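Long-range contacts in heme-binding protein HutZ (PDB 3TGV), which binds heme with high efficiency and probably degrades it to biliverdin beta and delta with release of the iron: residues L19-A24 with A53-V58; P34-Q39 with E107-I112; P60-M65 with A86-V91. The protein carries 1 engineered substitution. All coordinates share one frame; numbering follows the deposited sequence.

Interaction 1: residues L19-A24 with A53-V58; sequences LATVDA and ARNLEV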
# COMPACT_ATOMS: atom_id res chain seq x y z
N LEU A 19 2.67 -1.91 3.29
CA LEU A 19 2.31 -2.88 4.32
C LEU A 19 0.84 -2.81 4.71
O LEU A 19 0.29 -1.72 4.89
CB LEU A 19 3.16 -2.66 5.57
CG LEU A 19 4.65 -2.42 5.35
CD1 LEU A 19 5.32 -1.92 6.64
CD2 LEU A 19 5.32 -3.69 4.83
N ALA A 20 0.22 -3.97 4.85
CA ALA A 20 -1.08 -4.07 5.50
C ALA A 20 -0.91 -4.79 6.83
O ALA A 20 -0.51 -5.96 6.86
CB ALA A 20 -2.08 -4.80 4.61
N THR A 21 -1.20 -4.10 7.93
CA THR A 21 -1.07 -4.68 9.25
C THR A 21 -2.44 -4.71 9.92
O THR A 21 -3.41 -4.18 9.38
CB THR A 21 -0.07 -3.89 10.13
OG1 THR A 21 -0.51 -2.54 10.24
CG2 THR A 21 1.31 -3.91 9.49
N VAL A 22 -2.52 -5.34 11.09
CA VAL A 22 -3.79 -5.43 11.81
C VAL A 22 -3.56 -5.26 13.30
O VAL A 22 -2.55 -5.71 13.83
CB VAL A 22 -4.49 -6.78 11.57
CG1 VAL A 22 -5.26 -6.76 10.26
CG2 VAL A 22 -3.47 -7.92 11.59
N ASP A 23 -4.51 -4.62 13.98
CA ASP A 23 -4.42 -4.53 15.43
C ASP A 23 -5.00 -5.79 16.08
O ASP A 23 -5.42 -6.71 15.38
CB ASP A 23 -5.09 -3.25 15.95
CG ASP A 23 -6.59 -3.27 15.81
OD1 ASP A 23 -7.22 -2.20 15.99
OD2 ASP A 23 -7.14 -4.37 15.54
N ALA A 24 -5.02 -5.84 17.40
CA ALA A 24 -5.41 -7.06 18.11
C ALA A 24 -6.81 -7.55 17.77
O ALA A 24 -7.11 -8.74 17.88
CB ALA A 24 -5.26 -6.87 19.62
N ALA A 53 3.58 -0.08 13.56
CA ALA A 53 4.53 -0.62 14.53
C ALA A 53 3.82 -1.21 15.75
O ALA A 53 4.20 -2.26 16.25
CB ALA A 53 5.51 0.46 14.95
N ARG A 54 2.79 -0.53 16.23
CA ARG A 54 2.01 -1.06 17.34
C ARG A 54 1.21 -2.29 16.92
O ARG A 54 1.01 -3.22 17.70
CB ARG A 54 1.08 0.01 17.91
CG ARG A 54 1.80 1.03 18.79
CD ARG A 54 0.84 2.13 19.23
NE ARG A 54 0.70 3.19 18.23
CZ ARG A 54 -0.46 3.58 17.70
NH1 ARG A 54 -1.59 2.99 18.07
NH2 ARG A 54 -0.49 4.57 16.82
N ASN A 55 0.75 -2.30 15.67
CA ASN A 55 0.09 -3.49 15.12
C ASN A 55 1.02 -4.69 15.03
O ASN A 55 0.68 -5.77 15.49
CB ASN A 55 -0.53 -3.20 13.76
CG ASN A 55 -1.77 -2.35 13.86
OD1 ASN A 55 -2.19 -2.00 14.95
ND2 ASN A 55 -2.35 -2.01 12.73
N LEU A 56 2.20 -4.52 14.44
CA LEU A 56 3.10 -5.66 14.29
C LEU A 56 3.54 -6.20 15.65
O LEU A 56 3.90 -7.38 15.77
CB LEU A 56 4.32 -5.30 13.44
CG LEU A 56 4.05 -5.07 11.96
CD1 LEU A 56 5.29 -4.48 11.31
CD2 LEU A 56 3.62 -6.35 11.26
N GLU A 57 3.51 -5.34 16.67
CA GLU A 57 3.84 -5.73 18.04
C GLU A 57 2.83 -6.70 18.64
O GLU A 57 3.21 -7.65 19.31
CB GLU A 57 3.86 -4.50 18.94
CG GLU A 57 5.24 -4.02 19.28
CD GLU A 57 5.24 -3.13 20.50
OE1 GLU A 57 4.25 -2.38 20.69
OE2 GLU A 57 6.22 -3.19 21.27
N VAL A 58 1.55 -6.42 18.43
CA VAL A 58 0.50 -7.20 19.06
C VAL A 58 -0.01 -8.34 18.18
O VAL A 58 -0.49 -9.35 18.67
CB VAL A 58 -0.68 -6.31 19.49
CG1 VAL A 58 -1.14 -5.44 18.34
CG2 VAL A 58 -1.83 -7.16 19.99

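Interaction 2: residues P34-Q39 with E107-I112; sequences PFVQNQ and ERFGEI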
# COMPACT_ATOMS: atom_id res chain seq x y z
N PRO A 34 10.52 2.20 4.10
CA PRO A 34 11.75 1.81 3.40
C PRO A 34 12.23 0.48 3.99
O PRO A 34 11.93 0.18 5.15
CB PRO A 34 12.73 2.95 3.74
CG PRO A 34 11.83 4.14 3.99
CD PRO A 34 10.56 3.58 4.61
N PHE A 35 12.94 -0.33 3.21
CA PHE A 35 13.34 -1.65 3.68
C PHE A 35 14.72 -2.01 3.17
O PHE A 35 15.23 -1.40 2.24
CB PHE A 35 12.35 -2.72 3.18
CG PHE A 35 12.51 -3.05 1.71
CD1 PHE A 35 12.04 -2.17 0.73
CD2 PHE A 35 13.13 -4.23 1.30
CE1 PHE A 35 12.18 -2.47 -0.62
CE2 PHE A 35 13.28 -4.53 -0.04
CZ PHE A 35 12.80 -3.67 -1.01
N VAL A 36 15.32 -3.02 3.79
CA VAL A 36 16.41 -3.77 3.18
C VAL A 36 16.04 -5.24 3.26
O VAL A 36 15.21 -5.63 4.07
CB VAL A 36 17.75 -3.55 3.91
CG1 VAL A 36 18.15 -2.08 3.88
CG2 VAL A 36 17.67 -4.05 5.34
N GLN A 37 16.65 -6.06 2.41
CA GLN A 37 16.41 -7.49 2.49
C GLN A 37 17.71 -8.27 2.42
O GLN A 37 18.69 -7.83 1.81
CB GLN A 37 15.43 -7.98 1.42
CG GLN A 37 15.96 -7.96 -0.00
CD GLN A 37 16.27 -9.35 -0.55
OE1 GLN A 37 16.40 -10.33 0.20
NE2 GLN A 37 16.39 -9.44 -1.87
N ASN A 38 17.72 -9.41 3.10
CA ASN A 38 18.88 -10.29 3.13
C ASN A 38 18.45 -11.71 3.44
O ASN A 38 17.26 -12.03 3.37
CB ASN A 38 19.95 -9.79 4.11
CG ASN A 38 19.41 -9.55 5.51
OD1 ASN A 38 18.69 -10.39 6.07
ND2 ASN A 38 19.74 -8.40 6.08
N GLN A 39 19.42 -12.55 3.80
CA GLN A 39 19.18 -13.97 3.94
C GLN A 39 18.23 -14.27 5.09
O GLN A 39 17.62 -15.35 5.15
CB GLN A 39 20.50 -14.70 4.17
CG GLN A 39 20.65 -15.99 3.38
CD GLN A 39 22.07 -16.53 3.42
OE1 GLN A 39 22.79 -16.36 4.42
NE2 GLN A 39 22.49 -17.18 2.33
N GLU A 107 23.84 1.85 4.56
CA GLU A 107 24.41 1.77 3.22
C GLU A 107 23.38 2.09 2.12
O GLU A 107 23.71 2.76 1.14
CB GLU A 107 25.04 0.40 2.97
CG GLU A 107 25.30 0.10 1.50
CD GLU A 107 26.78 -0.07 1.17
OE1 GLU A 107 27.12 -0.99 0.39
OE2 GLU A 107 27.59 0.72 1.70
N ARG A 108 22.15 1.63 2.29
CA ARG A 108 21.12 1.86 1.28
C ARG A 108 20.50 3.24 1.37
O ARG A 108 20.16 3.84 0.35
CB ARG A 108 20.02 0.80 1.35
CG ARG A 108 19.27 0.62 0.03
CD ARG A 108 18.16 -0.42 0.13
NE ARG A 108 17.71 -0.80 -1.21
CZ ARG A 108 16.55 -1.39 -1.48
NH1 ARG A 108 15.69 -1.66 -0.51
NH2 ARG A 108 16.24 -1.70 -2.75
N PHE A 109 20.33 3.75 2.59
CA PHE A 109 19.58 4.99 2.79
C PHE A 109 20.39 6.16 3.33
O PHE A 109 19.92 7.29 3.35
CB PHE A 109 18.36 4.74 3.68
CG PHE A 109 17.43 3.71 3.14
CD1 PHE A 109 16.67 3.96 2.02
CD2 PHE A 109 17.32 2.47 3.75
CE1 PHE A 109 15.81 3.00 1.51
CE2 PHE A 109 16.47 1.52 3.25
CZ PHE A 109 15.71 1.78 2.13
N GLY A 110 21.61 5.89 3.78
CA GLY A 110 22.52 6.95 4.17
C GLY A 110 22.39 7.50 5.58
O GLY A 110 21.85 6.85 6.47
N GLU A 111 22.89 8.72 5.77
CA GLU A 111 23.01 9.33 7.09
C GLU A 111 21.74 9.27 7.93
O GLU A 111 21.80 9.09 9.15
CB GLU A 111 23.44 10.79 6.97
CG GLU A 111 24.82 11.00 6.38
CD GLU A 111 25.22 12.46 6.41
OE1 GLU A 111 24.51 13.25 7.07
OE2 GLU A 111 26.24 12.82 5.78
N ILE A 112 20.60 9.45 7.27
CA ILE A 112 19.31 9.50 7.95
C ILE A 112 19.19 8.38 8.99
O ILE A 112 18.62 8.56 10.06
CB ILE A 112 18.16 9.46 6.92
CG1 ILE A 112 16.89 10.11 7.46
CG2 ILE A 112 17.91 8.03 6.44
CD1 ILE A 112 16.29 9.37 8.62

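Interaction 3: residues P60-M65 with A86-V91; sequences PQVSIM and AVASMV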
# COMPACT_ATOMS: atom_id res chain seq x y z
N PRO A 60 1.37 -10.20 14.80
CA PRO A 60 2.59 -10.22 13.97
C PRO A 60 2.39 -10.73 12.55
O PRO A 60 3.28 -11.39 12.02
CB PRO A 60 3.53 -11.17 14.74
CG PRO A 60 2.87 -11.37 16.10
CD PRO A 60 1.41 -11.26 15.81
N GLN A 61 1.25 -10.44 11.94
CA GLN A 61 1.05 -10.82 10.55
C GLN A 61 0.96 -9.57 9.69
O GLN A 61 0.38 -8.57 10.11
CB GLN A 61 -0.18 -11.69 10.38
CG GLN A 61 -1.44 -11.06 10.86
CD GLN A 61 -2.55 -12.08 10.97
OE1 GLN A 61 -2.69 -12.96 10.12
NE2 GLN A 61 -3.35 -11.96 12.02
N VAL A 62 1.56 -9.65 8.51
CA VAL A 62 1.62 -8.53 7.59
C VAL A 62 1.40 -9.03 6.18
O VAL A 62 1.85 -10.11 5.83
CB VAL A 62 3.02 -7.93 7.53
CG1 VAL A 62 2.94 -6.44 7.32
CG2 VAL A 62 3.79 -8.29 8.77
N SER A 63 0.74 -8.22 5.36
CA SER A 63 0.73 -8.44 3.93
C SER A 63 1.65 -7.38 3.32
O SER A 63 1.53 -6.19 3.62
CB SER A 63 -0.70 -8.39 3.37
OG SER A 63 -0.74 -8.57 1.96
N ILE A 64 2.61 -7.81 2.49
CA ILE A 64 3.64 -6.93 1.96
C ILE A 64 3.54 -6.76 0.44
O ILE A 64 3.28 -7.73 -0.29
CB ILE A 64 5.04 -7.47 2.28
CG1 ILE A 64 5.27 -7.46 3.80
CG2 ILE A 64 6.12 -6.67 1.55
CD1 ILE A 64 6.43 -8.32 4.23
N MET A 65 3.74 -5.54 -0.04
CA MET A 65 3.75 -5.29 -1.48
C MET A 65 4.87 -4.35 -1.89
O MET A 65 5.09 -3.30 -1.27
CB MET A 65 2.39 -4.75 -1.95
CG MET A 65 2.36 -4.38 -3.42
SD MET A 65 0.70 -3.95 -4.02
CE MET A 65 0.38 -2.50 -3.01
N ALA A 86 3.66 -12.32 5.38
CA ALA A 86 4.83 -12.57 6.21
C ALA A 86 4.49 -12.63 7.70
O ALA A 86 3.40 -12.27 8.11
CB ALA A 86 5.90 -11.51 5.96
N VAL A 87 5.45 -13.09 8.50
CA VAL A 87 5.33 -13.09 9.95
C VAL A 87 6.34 -12.11 10.52
O VAL A 87 7.53 -12.20 10.21
CB VAL A 87 5.61 -14.47 10.54
CG1 VAL A 87 5.52 -14.41 12.07
CG2 VAL A 87 4.64 -15.49 9.97
N ALA A 88 5.87 -11.17 11.33
CA ALA A 88 6.73 -10.12 11.85
C ALA A 88 7.34 -10.48 13.19
O ALA A 88 6.69 -11.11 14.02
CB ALA A 88 5.97 -8.80 11.97
N SER A 89 8.57 -10.05 13.40
CA SER A 89 9.26 -10.27 14.65
C SER A 89 10.10 -9.03 14.93
O SER A 89 10.71 -8.47 14.02
CB SER A 89 10.13 -11.52 14.57
OG SER A 89 10.35 -12.06 15.86
N MET A 90 10.13 -8.60 16.18
CA MET A 90 10.95 -7.45 16.55
C MET A 90 12.41 -7.85 16.77
O MET A 90 12.70 -8.89 17.36
CB MET A 90 10.39 -6.76 17.79
CG MET A 90 11.21 -5.58 18.22
SD MET A 90 10.46 -4.60 19.54
CE MET A 90 11.87 -3.53 19.94
N VAL A 91 13.33 -7.02 16.30
CA VAL A 91 14.75 -7.33 16.40
C VAL A 91 15.38 -6.60 17.59
O VAL A 91 15.29 -5.38 17.69
CB VAL A 91 15.51 -6.94 15.12
CG1 VAL A 91 17.00 -7.24 15.27
CG2 VAL A 91 14.93 -7.69 13.92

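Interaction 1: residues L19-A24 with A53-V58
T21 and V22, at the end of strand 16-22, run past N55 of helix 51-58. The axes of strand 19-22 and helix 53-58 approach to 7.2 Å with N-to-C directions 57° apart, and the backbones come closest just after the strand, D23 CA lying 4.6 Å from N55 CA. N55 carries most of the contact. Its CG stands beside the backbone N, anti to the carbonyl carbon (chi1 -73°), and the flat amide lies against the chain at V22-D23: N55 CB is 3.2 Å from V22 O, and N55 OD1 is 3.3 Å from D23 CB. N55 ND2 donates to T21 OG1 at 3.1 Å, with an N-H...O angle of 158° and the hydroxyl oxygen close to the amide plane, a bond that favours this way round for the amide. On another branch of the threonine, T21 CG2 packs 3.8 Å from L56 CD2, the two side chains crossing at about a right angle. Toward the surface, A24 CB presses tightly on V58 CG2 at 3.5 Å. The D23 carboxylate leads away from the helix to a salt bridge with R27, while D23 O accepts a hydrogen bond from N59. Beyond T21, L56 reaches V62 of strand 61-67, I46 of strand 41-47 and F125 of strand 122-129, which sets the helix against several strands of the curled sheet; V22 points away from the helix and packs on V22 of the second subunit.

Interaction 2: residues P34-Q39 with E107-I112
P34, F35 and V36, on the late part of strand 28-38, face the last turn of helix 96-109, with V36 CA 7.6 Å from R108 CA, and the helix stops where G110 takes a positive phi. R108 and F109 carry the helix side of the contact. The arginine chain, extended from CG to NE, brings the guanidinium to F35, where NH1 stands 3.5 Å above the plane of the F35 ring, over its centre. This is a cation-pi contact with the two flat groups turned 87° to each other and NH1 the atom over the ring: R108 CZ is 4.7 Å from the ring centroid of F35. The F35 side chain sets out away from the helix; chi1 75° sets CG between the backbone N and the carbonyl carbon, and the end of the side chain comes nearer, one ring face toward R108 NH1. R108 NH1 also donates to F35 O at 2.8 Å, with the oxygen in the guanidinium plane, NH1 standing above the carbonyl plane of F35, and an N-H...O angle of 144°. R108 NH2 is held by Q12 O. In the split barrel of the pyridoxamine 5'-phosphate oxidase family, to which this chain belongs by sequence, the contact joins a barrel strand to a helix packed outside it. F109 takes P34 over one ring face in a CH-pi contact, P34 CB lying 4.0 Å from the F109 centroid, and meets F35 O at its edge, 3.2 Å from F109 CZ. V36 CG1 bridges the pair, 4.1 Å from R108 CD and 4.0 Å from F109 CE2. F77 of the second subunit meets the F109 ring edge-to-face and packs on P34.

Interaction 3: residues P60-M65 with A86-V91
I64 and A86 meet through the tip of the isoleucine: CG1 stands beside the backbone N, anti to the carbonyl carbon (chi1 -65°), and an extended second torsion (chi2 164°) carries CD1 outward until it lies 3.7 Å from A86 CB. V62 CG2 touches A88 CB at 3.9 Å. V87 CG1, anti to its own backbone N, lies 3.8 Å from P60 O. That oxygen accepts one hydrogen bond, from A88 N at 2.7 Å and almost straight, and has a weaker CA-H...O contact from V87 CA, 3.4 Å from P60 O. P60 CB comes 3.2 Å from A88 O. Further along, V62 and A86 form an antiparallel hydrogen-bonded pair. V62 N reaches A86 O at 3.2 Å, the donor tilted from the carbonyl plane, whereas A86 N meets V62 O at 2.9 Å, nearly along the C=O axis. Q61 and V87 make the neighbouring non-hydrogen-bonded pair. The N-to-C directions of strands 61-65 and 86-91 are 123° apart, a strong twist, and the pairing continues from I64 to F84. V62 and A86 share a buried face with I64 and A88, and L127 of strand 122-129 lies against I64 and A88. S63 points the other way, and its OG is hydrogen-bonded to D85 and to the backbone N of V30 of the second subunit. The neighbouring antiparallel strands 61-67 and 81-91, strongly twisted around an apolar interior, with Q61, S63 and M65 meeting the second subunit on the other face, are consistent with the split beta-barrel of the FMN-binding clan.

How the interactions relate
Interactions 1 and 3 lie on the same side of the chain's centre, with their own centres 8 Å apart, and touch: A20 N is 2.9 Å from S63 O, a probable hydrogen bond between strands 16-22 and 61-67, and L56 CD2 packs 3.5 Å from A88 CB. Helix 51-58 and strand 61-67 follow each other in the chain, and L56 of the helix covers V62 and A88. Interaction 2 is on the opposite side, with its centre about 22 Å from that of interaction 1 and about 17 Å from that of interaction 3; it is linked to them through the common sheet, in which strands 16-22 and 28-38 are neighbours. All three contacts also touch the second subunit.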